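Local atomic coordinates of flavin-dependent monooxygenase, oxygenase subunit HsaA (Mycobacterium tuberculosis, PDB entry 3AFF), a protein that probably catalyses the FMNH2-dependent ortho-hydroxylation of the secosteroid phenol 3-HSA to the catechol 3,4-DHSA in the breakdown of cholesterol. Residues D64-F69 and Q296-V301; N140-C145 and N193-K198; A148-V153 and L170-E175. One frame throughout, in Å; residues are numbered along the deposited sequence.

Contact 1 (D64-F69 and Q296-V301)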
# COMPACT_ATOMS: atom_id res chain seq x y z
N ASP A 64 18.14 34.37 -24.72
CA ASP A 64 17.51 33.56 -23.69
C ASP A 64 17.72 32.07 -24.09
O ASP A 64 17.32 31.67 -25.21
CB ASP A 64 16.06 33.96 -23.67
CG ASP A 64 15.18 33.11 -22.76
OD1 ASP A 64 15.61 32.05 -22.22
OD2 ASP A 64 14.02 33.57 -22.60
N PRO A 65 18.40 31.28 -23.24
CA PRO A 65 18.72 29.90 -23.69
C PRO A 65 17.44 29.03 -23.96
O PRO A 65 17.45 28.15 -24.80
CB PRO A 65 19.61 29.37 -22.54
CG PRO A 65 19.10 30.10 -21.36
CD PRO A 65 18.96 31.52 -21.90
N ALA A 66 16.30 29.38 -23.35
CA ALA A 66 15.08 28.64 -23.66
C ALA A 66 14.59 28.85 -25.09
O ALA A 66 14.02 27.94 -25.73
CB ALA A 66 14.02 28.95 -22.62
N LEU A 67 14.84 30.05 -25.64
CA LEU A 67 14.50 30.28 -27.03
C LEU A 67 15.38 29.54 -27.98
O LEU A 67 14.91 29.11 -29.06
CB LEU A 67 14.59 31.77 -27.37
CG LEU A 67 13.55 32.60 -26.62
CD1 LEU A 67 13.75 34.04 -26.99
CD2 LEU A 67 12.08 32.13 -26.95
N PHE A 68 16.67 29.46 -27.69
CA PHE A 68 17.55 28.63 -28.50
C PHE A 68 17.08 27.17 -28.52
O PHE A 68 17.02 26.59 -29.59
CB PHE A 68 19.01 28.69 -27.99
CG PHE A 68 19.92 27.78 -28.77
CD1 PHE A 68 20.48 28.21 -29.99
CD2 PHE A 68 20.21 26.48 -28.31
CE1 PHE A 68 21.31 27.38 -30.71
CE2 PHE A 68 21.02 25.64 -29.06
CZ PHE A 68 21.57 26.10 -30.23
N PHE A 69 16.77 26.58 -27.37
CA PHE A 69 16.29 25.16 -27.38
C PHE A 69 14.95 24.91 -28.10
O PHE A 69 14.79 23.91 -28.81
CB PHE A 69 16.36 24.52 -25.98
CG PHE A 69 17.76 24.45 -25.45
CD1 PHE A 69 18.76 23.77 -26.16
CD2 PHE A 69 18.12 25.10 -24.25
CE1 PHE A 69 20.10 23.73 -25.67
CE2 PHE A 69 19.43 25.05 -23.75
CZ PHE A 69 20.44 24.38 -24.44
N GLN A 296 8.70 20.15 -18.84
CA GLN A 296 9.66 19.76 -17.80
C GLN A 296 11.11 20.14 -18.21
O GLN A 296 11.81 20.84 -17.44
CB GLN A 296 9.50 18.26 -17.53
CG GLN A 296 10.44 17.63 -16.49
CD GLN A 296 10.24 16.08 -16.43
OE1 GLN A 296 10.23 15.37 -17.48
NE2 GLN A 296 10.02 15.56 -15.21
N LEU A 297 11.55 19.74 -19.42
CA LEU A 297 12.95 20.06 -19.87
C LEU A 297 13.27 21.57 -19.97
O LEU A 297 14.29 22.04 -19.49
CB LEU A 297 13.20 19.45 -21.25
CG LEU A 297 14.65 19.36 -21.83
CD1 LEU A 297 15.48 18.42 -20.98
CD2 LEU A 297 14.59 18.88 -23.25
N ILE A 298 12.39 22.30 -20.64
CA ILE A 298 12.59 23.71 -20.92
C ILE A 298 12.31 24.51 -19.66
O ILE A 298 12.84 25.61 -19.47
CB ILE A 298 11.66 24.13 -22.11
CG1 ILE A 298 12.23 25.35 -22.83
CG2 ILE A 298 10.14 24.28 -21.64
CD1 ILE A 298 13.64 25.20 -23.30
N GLY A 299 11.48 23.93 -18.78
CA GLY A 299 11.26 24.50 -17.47
C GLY A 299 12.48 24.68 -16.59
O GLY A 299 12.58 25.69 -15.88
N ASN A 300 13.37 23.69 -16.55
CA ASN A 300 14.59 23.82 -15.77
C ASN A 300 15.52 24.88 -16.38
O ASN A 300 16.20 25.58 -15.66
CB ASN A 300 15.29 22.46 -15.77
CG ASN A 300 14.45 21.43 -15.08
OD1 ASN A 300 14.29 20.29 -15.53
ND2 ASN A 300 13.92 21.84 -13.98
N VAL A 301 15.54 24.98 -17.71
CA VAL A 301 16.36 26.01 -18.40
C VAL A 301 15.85 27.43 -18.03
O VAL A 301 16.59 28.25 -17.55
CB VAL A 301 16.30 25.79 -19.95
CG1 VAL A 301 17.01 26.94 -20.68
CG2 VAL A 301 16.91 24.42 -20.29

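Contact 2 (N140-C145 and N193-K198)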
# COMPACT_ATOMS: atom_id res chain seq x y z
N ASN A 140 35.49 10.52 -32.25
CA ASN A 140 34.35 10.20 -33.10
C ASN A 140 33.10 11.03 -32.78
O ASN A 140 33.09 11.83 -31.86
CB ASN A 140 34.02 8.68 -32.99
CG ASN A 140 33.50 8.30 -31.60
OD1 ASN A 140 33.16 9.16 -30.77
ND2 ASN A 140 33.38 7.00 -31.37
N TRP A 141 32.05 10.81 -33.57
CA TRP A 141 30.75 11.42 -33.28
C TRP A 141 30.78 12.93 -33.28
O TRP A 141 30.12 13.56 -32.43
CB TRP A 141 30.24 10.96 -31.92
CG TRP A 141 29.19 9.88 -31.93
CD1 TRP A 141 29.39 8.53 -31.71
CD2 TRP A 141 27.77 10.06 -32.09
NE1 TRP A 141 28.18 7.87 -31.78
CE2 TRP A 141 27.17 8.78 -32.00
CE3 TRP A 141 26.94 11.18 -32.33
CZ2 TRP A 141 25.79 8.59 -32.13
CZ3 TRP A 141 25.56 11.00 -32.49
CH2 TRP A 141 24.99 9.71 -32.38
N SER A 142 31.51 13.54 -34.21
CA SER A 142 31.54 15.00 -34.24
C SER A 142 30.45 15.50 -35.16
O SER A 142 30.68 15.71 -36.32
CB SER A 142 32.94 15.55 -34.55
OG SER A 142 32.92 16.98 -34.54
N SER A 143 29.23 15.67 -34.62
CA SER A 143 28.07 16.08 -35.41
C SER A 143 28.27 17.42 -36.16
O SER A 143 28.75 18.44 -35.58
CB SER A 143 26.81 16.11 -34.52
OG SER A 143 26.57 14.81 -33.94
N GLY A 144 27.93 17.41 -37.47
CA GLY A 144 28.12 18.63 -38.30
C GLY A 144 29.56 19.13 -38.52
O GLY A 144 29.76 20.29 -38.91
N CYS A 145 30.54 18.26 -38.31
CA CYS A 145 31.96 18.64 -38.44
C CYS A 145 32.35 19.09 -39.85
O CYS A 145 33.26 19.88 -39.99
CB CYS A 145 32.91 17.56 -37.93
SG CYS A 145 32.81 15.96 -38.79
N ASN A 193 31.15 12.54 -38.06
CA ASN A 193 32.41 11.90 -38.47
C ASN A 193 33.57 12.00 -37.44
O ASN A 193 33.41 12.56 -36.35
CB ASN A 193 32.82 12.33 -39.90
CG ASN A 193 31.90 11.74 -40.96
OD1 ASN A 193 31.32 12.45 -41.77
ND2 ASN A 193 31.74 10.43 -40.93
N THR A 194 34.71 11.40 -37.77
CA THR A 194 35.82 11.28 -36.83
C THR A 194 36.99 12.23 -37.06
O THR A 194 37.39 12.49 -38.20
CB THR A 194 36.28 9.84 -36.84
OG1 THR A 194 35.30 9.11 -36.07
CG2 THR A 194 37.62 9.69 -36.19
N LEU A 195 37.56 12.77 -35.97
CA LEU A 195 38.56 13.86 -36.10
C LEU A 195 39.89 13.30 -35.64
O LEU A 195 40.03 12.88 -34.48
CB LEU A 195 38.19 15.09 -35.24
CG LEU A 195 36.73 15.57 -35.20
CD1 LEU A 195 36.46 16.53 -34.02
CD2 LEU A 195 36.36 16.18 -36.56
N VAL A 196 40.84 13.28 -36.56
CA VAL A 196 42.16 12.69 -36.27
C VAL A 196 43.19 13.80 -36.09
O VAL A 196 43.33 14.62 -36.94
CB VAL A 196 42.62 11.71 -37.41
CG1 VAL A 196 43.94 10.99 -37.03
CG2 VAL A 196 41.52 10.67 -37.71
N VAL A 197 43.88 13.80 -34.96
CA VAL A 197 44.71 14.92 -34.57
C VAL A 197 46.05 14.28 -34.25
O VAL A 197 46.10 13.39 -33.44
CB VAL A 197 44.10 15.65 -33.28
CG1 VAL A 197 44.96 16.76 -32.82
CG2 VAL A 197 42.64 16.16 -33.57
N LYS A 198 47.12 14.73 -34.90
CA LYS A 198 48.47 14.16 -34.66
C LYS A 198 49.48 15.25 -34.40
O LYS A 198 49.75 16.08 -35.28
CB LYS A 198 48.98 13.33 -35.85
CG LYS A 198 47.92 12.81 -36.77
CD LYS A 198 48.28 11.43 -37.45
CE LYS A 198 47.22 11.06 -38.55
NZ LYS A 198 46.77 12.24 -39.48
O HOH W 1 32.53 9.11 -35.84

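Contact 3 (A148-V153 and L170-E175)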
# COMPACT_ATOMS: atom_id res chain seq x y z
N ALA A 148 32.13 22.90 -40.21
CA ALA A 148 32.84 23.76 -39.25
C ALA A 148 34.28 24.01 -39.71
O ALA A 148 34.87 23.16 -40.38
CB ALA A 148 32.82 23.10 -37.89
N SER A 149 34.87 25.16 -39.34
CA SER A 149 36.28 25.27 -39.69
C SER A 149 37.26 25.25 -38.47
O SER A 149 38.46 25.49 -38.59
CB SER A 149 36.47 26.43 -40.69
OG SER A 149 35.89 27.59 -40.16
N TRP A 150 36.70 24.95 -37.31
CA TRP A 150 37.43 24.75 -36.07
C TRP A 150 36.66 23.64 -35.31
O TRP A 150 35.49 23.36 -35.61
CB TRP A 150 37.28 25.99 -35.23
CG TRP A 150 38.10 27.22 -35.66
CD1 TRP A 150 37.75 28.18 -36.60
CD2 TRP A 150 39.36 27.64 -35.11
NE1 TRP A 150 38.74 29.12 -36.68
CE2 TRP A 150 39.75 28.82 -35.79
CE3 TRP A 150 40.21 27.13 -34.11
CZ2 TRP A 150 40.94 29.52 -35.49
CZ3 TRP A 150 41.39 27.81 -33.82
CH2 TRP A 150 41.74 29.03 -34.50
N THR A 151 37.32 23.05 -34.30
CA THR A 151 36.67 22.05 -33.49
C THR A 151 37.13 22.14 -32.06
O THR A 151 38.29 22.49 -31.79
CB THR A 151 36.92 20.60 -34.04
OG1 THR A 151 35.92 19.75 -33.52
CG2 THR A 151 38.38 20.02 -33.67
N PHE A 152 36.26 21.72 -31.15
CA PHE A 152 36.69 21.32 -29.78
C PHE A 152 36.96 19.83 -29.69
O PHE A 152 36.25 19.05 -30.27
CB PHE A 152 35.60 21.62 -28.75
CG PHE A 152 35.17 23.08 -28.68
CD1 PHE A 152 36.11 24.10 -28.46
CD2 PHE A 152 33.83 23.42 -28.81
CE1 PHE A 152 35.71 25.46 -28.33
CE2 PHE A 152 33.43 24.81 -28.71
CZ PHE A 152 34.37 25.79 -28.45
N VAL A 153 37.97 19.43 -28.93
CA VAL A 153 38.17 18.00 -28.65
C VAL A 153 38.43 18.00 -27.15
O VAL A 153 39.12 18.88 -26.62
CB VAL A 153 39.41 17.35 -29.43
CG1 VAL A 153 39.05 17.15 -30.88
CG2 VAL A 153 40.67 18.18 -29.26
N LEU A 170 40.71 23.80 -28.47
CA LEU A 170 40.15 24.41 -29.71
C LEU A 170 41.16 24.37 -30.85
O LEU A 170 42.25 24.88 -30.70
CB LEU A 170 39.78 25.89 -29.44
CG LEU A 170 39.26 26.75 -30.60
CD1 LEU A 170 37.91 26.18 -31.20
CD2 LEU A 170 39.09 28.09 -30.03
N ILE A 171 40.82 23.79 -31.99
CA ILE A 171 41.89 23.47 -32.96
C ILE A 171 41.32 23.82 -34.31
O ILE A 171 40.15 23.47 -34.55
CB ILE A 171 42.26 21.97 -32.93
CG1 ILE A 171 42.90 21.61 -31.58
CG2 ILE A 171 43.24 21.63 -34.00
CD1 ILE A 171 43.39 20.13 -31.49
N PRO A 172 42.11 24.49 -35.18
CA PRO A 172 41.61 24.83 -36.52
C PRO A 172 41.62 23.65 -37.51
O PRO A 172 42.42 22.74 -37.39
CB PRO A 172 42.55 25.95 -37.00
CG PRO A 172 43.83 25.68 -36.28
CD PRO A 172 43.46 25.06 -34.94
N ARG A 173 40.72 23.76 -38.49
CA ARG A 173 40.49 22.74 -39.52
C ARG A 173 41.75 22.26 -40.31
O ARG A 173 41.87 21.07 -40.65
CB ARG A 173 39.33 23.18 -40.42
CG ARG A 173 38.98 22.20 -41.56
CD ARG A 173 37.98 21.16 -41.15
NE ARG A 173 38.31 19.91 -41.83
CZ ARG A 173 37.77 19.48 -42.97
NH1 ARG A 173 36.77 20.16 -43.60
NH2 ARG A 173 38.22 18.32 -43.45
N SER A 174 42.69 23.18 -40.55
CA SER A 174 43.97 22.85 -41.16
C SER A 174 44.81 21.87 -40.36
O SER A 174 45.71 21.22 -40.92
CB SER A 174 44.80 24.13 -41.39
OG SER A 174 45.06 24.81 -40.15
N GLU A 175 44.54 21.75 -39.05
CA GLU A 175 45.30 20.87 -38.17
C GLU A 175 44.71 19.50 -37.81
O GLU A 175 45.37 18.75 -37.09
CB GLU A 175 45.74 21.63 -36.92
CG GLU A 175 46.78 22.67 -37.35
CD GLU A 175 47.03 23.74 -36.36
OE1 GLU A 175 46.47 23.71 -35.27
OE2 GLU A 175 47.81 24.66 -36.68
O HOH W 2 34.96 21.27 -42.22

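Contact 1 (D64-F69 and Q296-V301)
A helix-helix packing joins the first turn of helix 65-76 to the middle of helix 286-309, and P65, A66 and F69 carry it on one side, I298 and V301 on the other. The two short axes run close to antiparallel, at 152°, and approach to 9.5 Å. V301 has the largest area covered here. Its CG1 stands anti to the backbone N (chi1 174°), which sends this methyl into the start of the opposing helix. There it lies 3.8 Å from CG of P65, and CG1 of V301 is also 3.7 Å from the backbone N of A66. The proline ring and the valine pass alongside one another, pointing opposite ways. The same methyl reaches F69 at the ring edge, near the ring plane, with CG1 of V301 4.2 Å from CD2.

In this oxygenase, which is related to the acyl-CoA dehydrogenases, the contact joins a helix of the N-terminal acyl-CoA dehydrogenase-like domain to one of the C-terminal domain. A little further along, I298 works with the tip of its chain: its CD1 sits 3.8 Å from CB of A66 and 3.9 Å from CB of F69, touching the backbone of A66 as well. A66 and V301 are the closest backbone pair, their CA atoms 6.0 Å apart. D64 caps the helix start, its OD1 accepting from A66 N at 3.0 Å, with the donor well above the carboxylate plane. The F69 side chain also packs on M236, T239 and A243 of helix 233-259, while P65 and D64 lean on Y305, one helical turn beyond V301.

Contact 2 (N140-C145 and N193-K198)
N193 and L195, the two residues most covered in this contact, meet S142 and C145 where strand 132-142 ends and the chain turns back. The backbone of N193 supplies the direct bond: its O accepts from S142 N at 3.0 Å, a fairly straight bond (159° at the hydrogen) with the donor in the carbonyl plane. On the side-chain face, CB of N193 rests 3.8 Å from SG of C145. L195 puts both methyls to use, CD1 lying 3.6 Å from OG of S142 and CD2 4.0 Å from CB of C145. C145 is brought there by a type II turn from S142 to C145, closed by C145 N to S142 O, with G144 taking the positive phi (64°) at its third position. T194 adds a water bridge: its OG1 and W141 N both bind one water, which accepts from W141 N at 2.9 Å.

This corner holds W141, S142 and S143, three of the probable FMN-binding residues. The W141 side chain points away from strand 193-198; its ring stacks on H368, and its NE1 bonds to A346 O of the second subunit. S142 OG is bonded to S118 O, and L195 thus puts hydrocarbon beside a hydroxyl already satisfied. Chemically, the strand end is held by one direct backbone bond, the water link and the packing of L195.

Contact 3 (A148-V153 and L170-E175)
W150 and P172 form the tight part of this antiparallel hairpin, whose strands are 150-159 and 162-172. The proline lies over one face of the indole: CB of P172 is 3.8 Å from the centroid of the six-membered ring of W150 and 8° off its normal, a CH-pi contact. With CG anti to the carbonyl carbon (chi1 -75°), the indole of W150 reaches across the neighbouring strand. CG of L170 then packs 3.7 Å from CE3 of W150, and CD1 of the same leucine reaches CE1 of F152 at 3.7 Å. Beneath these side chains T151 and I171 make a hydrogen-bonded pair, exchanging N-H to O bonds of 2.9 Å both ways between T151 and I171.

Toward R173 the contact loosens. R173 N still binds S149 O at 2.8 Å, but from above the carbonyl plane, as the chain leaves the strand for a short 3-10 segment. Beyond that bond the arginine chain bends away, and a water link between NH1 and A148 O is doubtful.

Helix 101-108 covers the W150 and L170 face with V107, while F152 adjoins I116 and S118 of strand 116-119 and packs against Y120. On the other face, T151 and V153 touch L195, and I171 touches V197, both from strand 193-198.

How the contacts relate
Contacts 2 and 3 belong to one sheet, their centres about 10 Å apart, and they touch directly: CD1 of L195 lies 3.3 Å from OG1 of T151, and CG1 of V197 lies 3.9 Å from CD1 of I171. Strand 193-198 therefore serves contact 2 at its start, while L195 and V197 pack on the hairpin of contact 3. Contact 2 holds W141, S142 and S143 of the probable FMN site, and contact 3 adjoins it through F152, whose side chain is about 3 Å from that of Y120. Contact 1 lies across the chain's centre, about 28 Å from either of the others between centres; its F69 side chain is about 11 Å from that of W84.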